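Long-range contacts in 8-amino-8-demethylriboflavin N,N-dimethyltransferase (Streptomyces davawensis, PDB 4D7K), which catalyses the two successive S-adenosylmethionine-dependent N-methylations that turn 8-amino-8-demethyl-D-riboflavin into the antibiotic roseoflavin: residues S203-D209 with R229-G235; F179-I185 with C245-R251. One frame throughout, in Å; residues are numbered along the deposited sequence.

Contact 1 of 2, residues S203-D209 with R229-G235; sequences STGVLVD and RVEVRIG
Two parallel strands pair at one edge of the methyltransferase domain's sheet: strand 230-234 is one of the sheet's two outermost within the chain, and 204-209 is its inner neighbour. Their axes approach to 4.5 Å and cross at -16°. The register runs from Gly205 opposite Val230 (CA-CA 4.7 Å) residue by residue to Asp209 opposite Ile234 (CA-CA 5.5 Å). The hydrogen-bond ladder runs Gly205 N to Arg229 O (2.9 Å), Glu231 N to Gly205 O (3.0 Å), Leu207 N to Glu231 O (2.8 Å) and Arg233 N to Leu207 O (2.9 Å), then lengthens to a weak Asp209 N to Arg233 O (3.4 Å) and Gly235 N to Asp209 O (3.3 Å). Linked through helix 214-223, which packs on one face, the strands form a beta-alpha-beta unit of the class I, Rossmann-like methyltransferase fold. Leu207 (t, p), Val230 (t) and Val232 (t) share the face covered by helices 214-223 and 191-199, which suits apolar residues; Leu207 CB lies 4.0 Å from Val230 CG1. On the other face, within strand 230-234, Glu231 OE2 and Arg233 NE, two residues apart, form a very short salt bridge, 2.4 Å. At the N-terminal end Arg229 (chi3 p) curls back so that NE (2.9 Å) and NH2 (2.8 Å) both donate to Ser203 O. At the C-terminal end stand Asp209 and Gly235, predicted S-adenosylmethionine-binding residues; Gly235's phi/psi of 149/-168 suits only glycine.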
loop_
_atom_site.group_PDB
_atom_site.type_symbol
_atom_site.label_atom_id
_atom_site.label_comp_id
_atom_site.label_asym_id
_atom_site.label_seq_id
_atom_site.Cartn_x
_atom_site.Cartn_y
_atom_site.Cartn_z
ATOM N N SER A 203 -26.495 27.679 19.522
ATOM C CA SER A 203 -27.230 26.427 19.386
ATOM C C SER A 203 -26.869 25.432 20.482
ATOM O O SER A 203 -25.826 25.549 21.127
ATOM C CB SER A 203 -26.966 25.796 18.019
ATOM O OG SER A 203 -25.660 25.254 17.952
ATOM N N THR A 204 -27.740 24.451 20.687
ATOM C CA THR A 204 -27.509 23.408 21.677
ATOM C C THR A 204 -27.592 22.039 21.016
ATOM O O THR A 204 -27.852 21.938 19.816
ATOM C CB THR A 204 -28.521 23.480 22.833
ATOM O OG1 THR A 204 -29.845 23.275 22.325
ATOM C CG2 THR A 204 -28.448 24.837 23.520
ATOM N N GLY A 205 -27.374 20.989 21.801
ATOM C CA GLY A 205 -27.378 19.642 21.266
ATOM C C GLY A 205 -27.794 18.577 22.259
ATOM O O GLY A 205 -27.792 18.800 23.469
ATOM N N VAL A 206 -28.162 17.411 21.740
ATOM C CA VAL A 206 -28.485 16.262 22.571
ATOM C C VAL A 206 -27.714 15.047 22.072
ATOM O O VAL A 206 -27.895 14.613 20.935
ATOM C CB VAL A 206 -29.995 15.948 22.571
ATOM C CG1 VAL A 206 -30.280 14.738 23.447
ATOM C CG2 VAL A 206 -30.795 17.151 23.046
ATOM N N LEU A 207 -26.845 14.508 22.921
ATOM C CA LEU A 207 -26.052 13.340 22.563
ATOM C C LEU A 207 -26.719 12.052 23.034
ATOM O O LEU A 207 -26.871 11.825 24.235
ATOM C CB LEU A 207 -24.649 13.449 23.154
ATOM C CG LEU A 207 -23.741 12.243 22.931
ATOM C CD1 LEU A 207 -23.630 11.956 21.446
ATOM C CD2 LEU A 207 -22.368 12.498 23.537
ATOM N N VAL A 208 -27.109 11.212 22.081
ATOM C CA VAL A 208 -27.774 9.951 22.389
ATOM C C VAL A 208 -26.891 8.755 22.048
ATOM O O VAL A 208 -26.565 8.535 20.882
ATOM C CB VAL A 208 -29.102 9.818 21.626
ATOM C CG1 VAL A 208 -29.705 8.440 21.849
ATOM C CG2 VAL A 208 -30.070 10.908 22.051
ATOM N N ASP A 209 -26.508 7.985 23.062
ATOM C CA ASP A 209 -25.680 6.803 22.844
ATOM C C ASP A 209 -25.734 5.851 24.038
ATOM O O ASP A 209 -26.284 6.183 25.090
ATOM C CB ASP A 209 -24.230 7.213 22.555
ATOM C CG ASP A 209 -23.471 6.162 21.761
ATOM O OD1 ASP A 209 -23.497 4.979 22.159
ATOM O OD2 ASP A 209 -22.856 6.516 20.732
ATOM N N ARG A 229 -24.139 23.038 27.047
ATOM C CA ARG A 229 -24.853 23.149 25.777
ATOM C C ARG A 229 -25.302 21.795 25.235
ATOM O O ARG A 229 -26.112 21.730 24.310
ATOM C CB ARG A 229 -23.983 23.863 24.738
ATOM C CG ARG A 229 -23.742 25.340 25.035
ATOM C CD ARG A 229 -22.798 25.956 24.014
ATOM N NE ARG A 229 -23.325 25.846 22.656
ATOM C CZ ARG A 229 -22.602 26.016 21.554
ATOM N NH1 ARG A 229 -21.309 26.296 21.640
ATOM N NH2 ARG A 229 -23.172 25.896 20.363
ATOM N N VAL A 230 -24.778 20.716 25.809
ATOM C CA VAL A 230 -25.143 19.373 25.368
ATOM C C VAL A 230 -25.738 18.525 26.490
ATOM O O VAL A 230 -25.121 18.328 27.536
ATOM C CB VAL A 230 -23.937 18.620 24.783
ATOM C CG1 VAL A 230 -24.280 17.150 24.574
ATOM C CG2 VAL A 230 -23.499 19.252 23.481
ATOM N N GLU A 231 -26.949 18.031 26.256
ATOM C CA GLU A 231 -27.572 17.059 27.141
ATOM C C GLU A 231 -27.154 15.655 26.715
ATOM O O GLU A 231 -27.324 15.277 25.556
ATOM C CB GLU A 231 -29.093 17.202 27.109
ATOM C CG GLU A 231 -29.842 16.118 27.860
ATOM C CD GLU A 231 -31.339 16.189 27.635
ATOM O OE1 GLU A 231 -31.801 17.162 27.003
ATOM O OE2 GLU A 231 -32.051 15.268 28.086
ATOM N N VAL A 232 -26.600 14.891 27.649
ATOM C CA VAL A 232 -26.127 13.545 27.350
ATOM C C VAL A 232 -27.111 12.489 27.852
ATOM O O VAL A 232 -27.176 12.206 29.050
ATOM C CB VAL A 232 -24.739 13.283 27.975
ATOM C CG1 VAL A 232 -24.248 11.890 27.618
ATOM C CG2 VAL A 232 -23.742 14.338 27.520
ATOM N N ARG A 233 -27.871 11.912 26.929
ATOM C CA ARG A 233 -28.846 10.881 27.270
ATOM C C ARG A 233 -28.285 9.487 27.018
ATOM O O ARG A 233 -27.901 9.155 25.897
ATOM C CB ARG A 233 -30.141 11.080 26.477
ATOM C CG ARG A 233 -30.854 12.384 26.788
ATOM C CD ARG A 233 -32.287 12.358 26.302
ATOM N NE ARG A 233 -33.045 13.513 26.774
ATOM C CZ ARG A 233 -34.354 13.666 26.602
ATOM N NH1 ARG A 233 -35.053 12.735 25.967
ATOM N NH2 ARG A 233 -34.964 14.748 27.065
ATOM N N ILE A 234 -28.249 8.675 28.069
ATOM C CA ILE A 234 -27.674 7.337 27.994
ATOM C C ILE A 234 -28.751 6.256 28.070
ATOM O O ILE A 234 -29.607 6.279 28.955
ATOM C CB ILE A 234 -26.644 7.111 29.123
ATOM C CG1 ILE A 234 -25.502 8.125 29.016
ATOM C CG2 ILE A 234 -26.098 5.696 29.080
ATOM C CD1 ILE A 234 -24.821 8.139 27.666
ATOM N N GLY A 235 -28.702 5.311 27.138
ATOM C CA GLY A 235 -29.639 4.202 27.131
ATOM C C GLY A 235 -29.948 3.682 25.740
ATOM O O GLY A 235 -29.277 4.027 24.769
#

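Contact 2 of 2, residues F179-I185 with C245-R251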
loop_
_atom_site.group_PDB
_atom_site.type_symbol
_atom_site.label_atom_id
_atom_site.label_comp_id
_atom_site.label_asym_id
_atom_site.label_seq_id
_atom_site.Cartn_x
_atom_site.Cartn_y
_atom_site.Cartn_z
ATOM N N PHE A 179 -30.266 25.440 11.802
ATOM C CA PHE A 179 -30.919 24.668 12.855
ATOM C C PHE A 179 -30.419 25.134 14.217
ATOM O O PHE A 179 -29.299 25.629 14.338
ATOM C CB PHE A 179 -30.671 23.169 12.671
ATOM C CG PHE A 179 -31.137 22.641 11.347
ATOM C CD1 PHE A 179 -32.485 22.432 11.104
ATOM C CD2 PHE A 179 -30.227 22.358 10.340
ATOM C CE1 PHE A 179 -32.917 21.951 9.883
ATOM C CE2 PHE A 179 -30.651 21.876 9.120
ATOM C CZ PHE A 179 -31.999 21.673 8.890
ATOM N N THR A 180 -31.250 24.978 15.241
ATOM C CA THR A 180 -30.922 25.505 16.562
ATOM C C THR A 180 -30.854 24.435 17.645
ATOM O O THR A 180 -30.415 24.705 18.763
ATOM C CB THR A 180 -31.939 26.569 17.005
ATOM O OG1 THR A 180 -31.699 26.906 18.376
ATOM C CG2 THR A 180 -33.359 26.042 16.862
ATOM N N ARG A 181 -31.293 23.225 17.320
ATOM C CA ARG A 181 -31.233 22.132 18.281
ATOM C C ARG A 181 -30.917 20.804 17.598
ATOM O O ARG A 181 -31.721 20.269 16.836
ATOM C CB ARG A 181 -32.543 22.027 19.063
ATOM C CG ARG A 181 -32.432 21.135 20.284
ATOM C CD ARG A 181 -33.725 21.086 21.075
ATOM N NE ARG A 181 -33.615 20.170 22.207
ATOM C CZ ARG A 181 -34.648 19.722 22.910
ATOM N NH1 ARG A 181 -35.882 20.102 22.600
ATOM N NH2 ARG A 181 -34.449 18.888 23.921
ATOM N N PHE A 182 -29.734 20.276 17.890
ATOM C CA PHE A 182 -29.254 19.070 17.238
ATOM C C PHE A 182 -29.435 17.836 18.109
ATOM O O PHE A 182 -29.294 17.896 19.329
ATOM C CB PHE A 182 -27.781 19.234 16.862
ATOM C CG PHE A 182 -27.518 20.394 15.950
ATOM C CD1 PHE A 182 -27.266 21.656 16.466
ATOM C CD2 PHE A 182 -27.528 20.225 14.575
ATOM C CE1 PHE A 182 -27.027 22.727 15.626
ATOM C CE2 PHE A 182 -27.288 21.294 13.728
ATOM C CZ PHE A 182 -27.038 22.547 14.256
ATOM N N ALA A 183 -29.745 16.715 17.468
ATOM C CA ALA A 183 -29.886 15.444 18.161
ATOM C C ALA A 183 -29.015 14.394 17.491
ATOM O O ALA A 183 -29.412 13.786 16.494
ATOM C CB ALA A 183 -31.342 15.001 18.186
ATOM N N ASP A 184 -27.822 14.189 18.038
ATOM C CA ASP A 184 -26.879 13.232 17.475
ATOM C C ASP A 184 -27.168 11.826 17.986
ATOM O O ASP A 184 -26.784 11.470 19.098
ATOM C CB ASP A 184 -25.441 13.632 17.810
ATOM C CG ASP A 184 -24.433 13.073 16.818
ATOM O OD1 ASP A 184 -24.722 12.029 16.193
ATOM O OD2 ASP A 184 -23.353 13.680 16.660
ATOM N N ILE A 185 -27.848 11.032 17.167
ATOM C CA ILE A 185 -28.184 9.663 17.534
ATOM C C ILE A 185 -27.029 8.728 17.204
ATOM O O ILE A 185 -26.735 8.478 16.033
ATOM C CB ILE A 185 -29.457 9.177 16.818
ATOM C CG1 ILE A 185 -30.573 10.214 16.955
ATOM C CG2 ILE A 185 -29.898 7.824 17.364
ATOM C CD1 ILE A 185 -30.886 10.583 18.387
ATOM N N CYS A 245 -36.484 18.557 18.804
ATOM C CA CYS A 245 -35.283 18.935 18.072
ATOM C C CYS A 245 -35.629 19.178 16.607
ATOM O O CYS A 245 -36.465 18.480 16.035
ATOM C CB CYS A 245 -34.207 17.858 18.209
ATOM S SG CYS A 245 -33.618 17.619 19.908
ATOM N N ASP A 246 -35.000 20.181 16.005
ATOM C CA ASP A 246 -35.297 20.522 14.620
ATOM C C ASP A 246 -34.253 19.937 13.671
ATOM O O ASP A 246 -34.317 20.144 12.460
ATOM C CB ASP A 246 -35.397 22.042 14.445
ATOM C CG ASP A 246 -34.172 22.773 14.954
ATOM O OD1 ASP A 246 -33.501 22.250 15.865
ATOM O OD2 ASP A 246 -33.883 23.876 14.445
ATOM N N ALA A 247 -33.302 19.194 14.229
ATOM C CA ALA A 247 -32.310 18.495 13.421
ATOM C C ALA A 247 -31.894 17.188 14.088
ATOM O O ALA A 247 -31.373 17.190 15.200
ATOM C CB ALA A 247 -31.094 19.380 13.179
ATOM N N TYR A 248 -32.143 16.076 13.405
ATOM C CA TYR A 248 -31.741 14.761 13.887
ATOM C C TYR A 248 -30.658 14.187 12.987
ATOM O O TYR A 248 -30.794 14.185 11.763
ATOM C CB TYR A 248 -32.938 13.813 13.948
ATOM C CG TYR A 248 -33.927 14.159 15.031
ATOM C CD1 TYR A 248 -34.831 15.197 14.864
ATOM C CD2 TYR A 248 -33.958 13.445 16.223
ATOM C CE1 TYR A 248 -35.735 15.519 15.857
ATOM C CE2 TYR A 248 -34.863 13.760 17.221
ATOM C CZ TYR A 248 -35.750 14.798 17.031
ATOM O OH TYR A 248 -36.655 15.119 18.017
ATOM N N VAL A 249 -29.581 13.699 13.596
ATOM C CA VAL A 249 -28.421 13.241 12.840
ATOM C C VAL A 249 -28.127 11.757 13.072
ATOM O O VAL A 249 -27.983 11.314 14.210
ATOM C CB VAL A 249 -27.170 14.066 13.196
ATOM C CG1 VAL A 249 -25.979 13.606 12.374
ATOM C CG2 VAL A 249 -27.438 15.559 12.989
ATOM N N LEU A 250 -28.052 11.001 11.980
ATOM C CA LEU A 250 -27.702 9.582 12.022
ATOM C C LEU A 250 -26.397 9.332 11.278
ATOM O O LEU A 250 -26.382 9.274 10.050
ATOM C CB LEU A 250 -28.817 8.731 11.409
ATOM C CG LEU A 250 -30.036 8.441 12.276
ATOM C CD1 LEU A 250 -31.134 7.822 11.432
ATOM C CD2 LEU A 250 -29.648 7.516 13.414
ATOM N N ARG A 251 -25.305 9.180 12.018
ATOM C CA ARG A 251 -23.991 9.056 11.395
ATOM C C ARG A 251 -23.395 7.661 11.564
ATOM O O ARG A 251 -22.915 7.300 12.637
ATOM C CB ARG A 251 -23.035 10.113 11.959
ATOM C CG ARG A 251 -23.024 10.226 13.481
ATOM C CD ARG A 251 -22.143 11.378 13.942
ATOM N NE ARG A 251 -21.441 11.080 15.188
ATOM C CZ ARG A 251 -20.217 10.562 15.249
ATOM N NH1 ARG A 251 -19.557 10.280 14.132
ATOM N NH2 ARG A 251 -19.651 10.326 16.426
#
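The methyls of Ala247 and Ala183 leave room on the two faces of the sheet for neighbouring rings, Phe179 and Phe182 on one, Tyr248 on the other. Ala247 CB sits over one face of the Phe179 ring, 4.2 Å from its centroid in a CH-pi contact, and 3.9 Å from Phe182 CD2. Ala183 CB packs 3.6 Å from Tyr248 CD2 and 3.9 Å from Cys245 SG; farther along, Ile185 CB meets Leu250 CD2 at 3.8 Å. Helix 191-199 covers the face bearing Phe182 and Val249, through Val196 and Phe192 respectively. Strands 181-185 and 247-251 run parallel, their axes 4.7 Å apart at 23°, at the topological switch point of the Rossmann-like sheet, where strand 181-185 has 204-209 on one flank and 247-251 on the other. Ala183 bonds through both its N and its O to strand 247-251, at Ala247 O (2.8 Å) and Val249 N (2.9 Å); Ile185 N to Val249 O (3.0 Å) follows. Toward the N-terminal end the ladder loosens to a weak Ala247 N to Arg181 O bond of 3.2 Å. There the Asp246 carboxylate takes over, OD2 accepting from Thr180 N (3.0 Å) and OD1, weakly, from Arg181 N (2.8 Å); its two acceptor oxygens suit a pair of successive backbone NH groups. At the opposite end Asp184 OD2 and Arg251 NE make a long salt bridge, 3.5 Å, and Arg251 NH2 hydrogen-bonds Gly187 O.

In the fold
Both contacts belong to one mixed sheet in the O-methyltransferase domain, their centres 10 Å apart. Across it the four strands run 230-234, 204-209, 181-185, 247-251, so the pairs are joined by the 204-209/181-185 seam, where Val206 N lies 2.7 Å from Phe182 O and Val206 O 2.9 Å from Asp184 N, probable hydrogen bonds. Along the chain contact 1 is nested within the loop closed by contact 2: the chain builds outward from 181-185 to the edge, then returns to add 247-251 on its other flank. This reversal leaves a cleft at the strands' C-terminal ends, the usual S-adenosylmethionine site in this superfamily, consistent with the predicted binding residues Asp209 and Gly235.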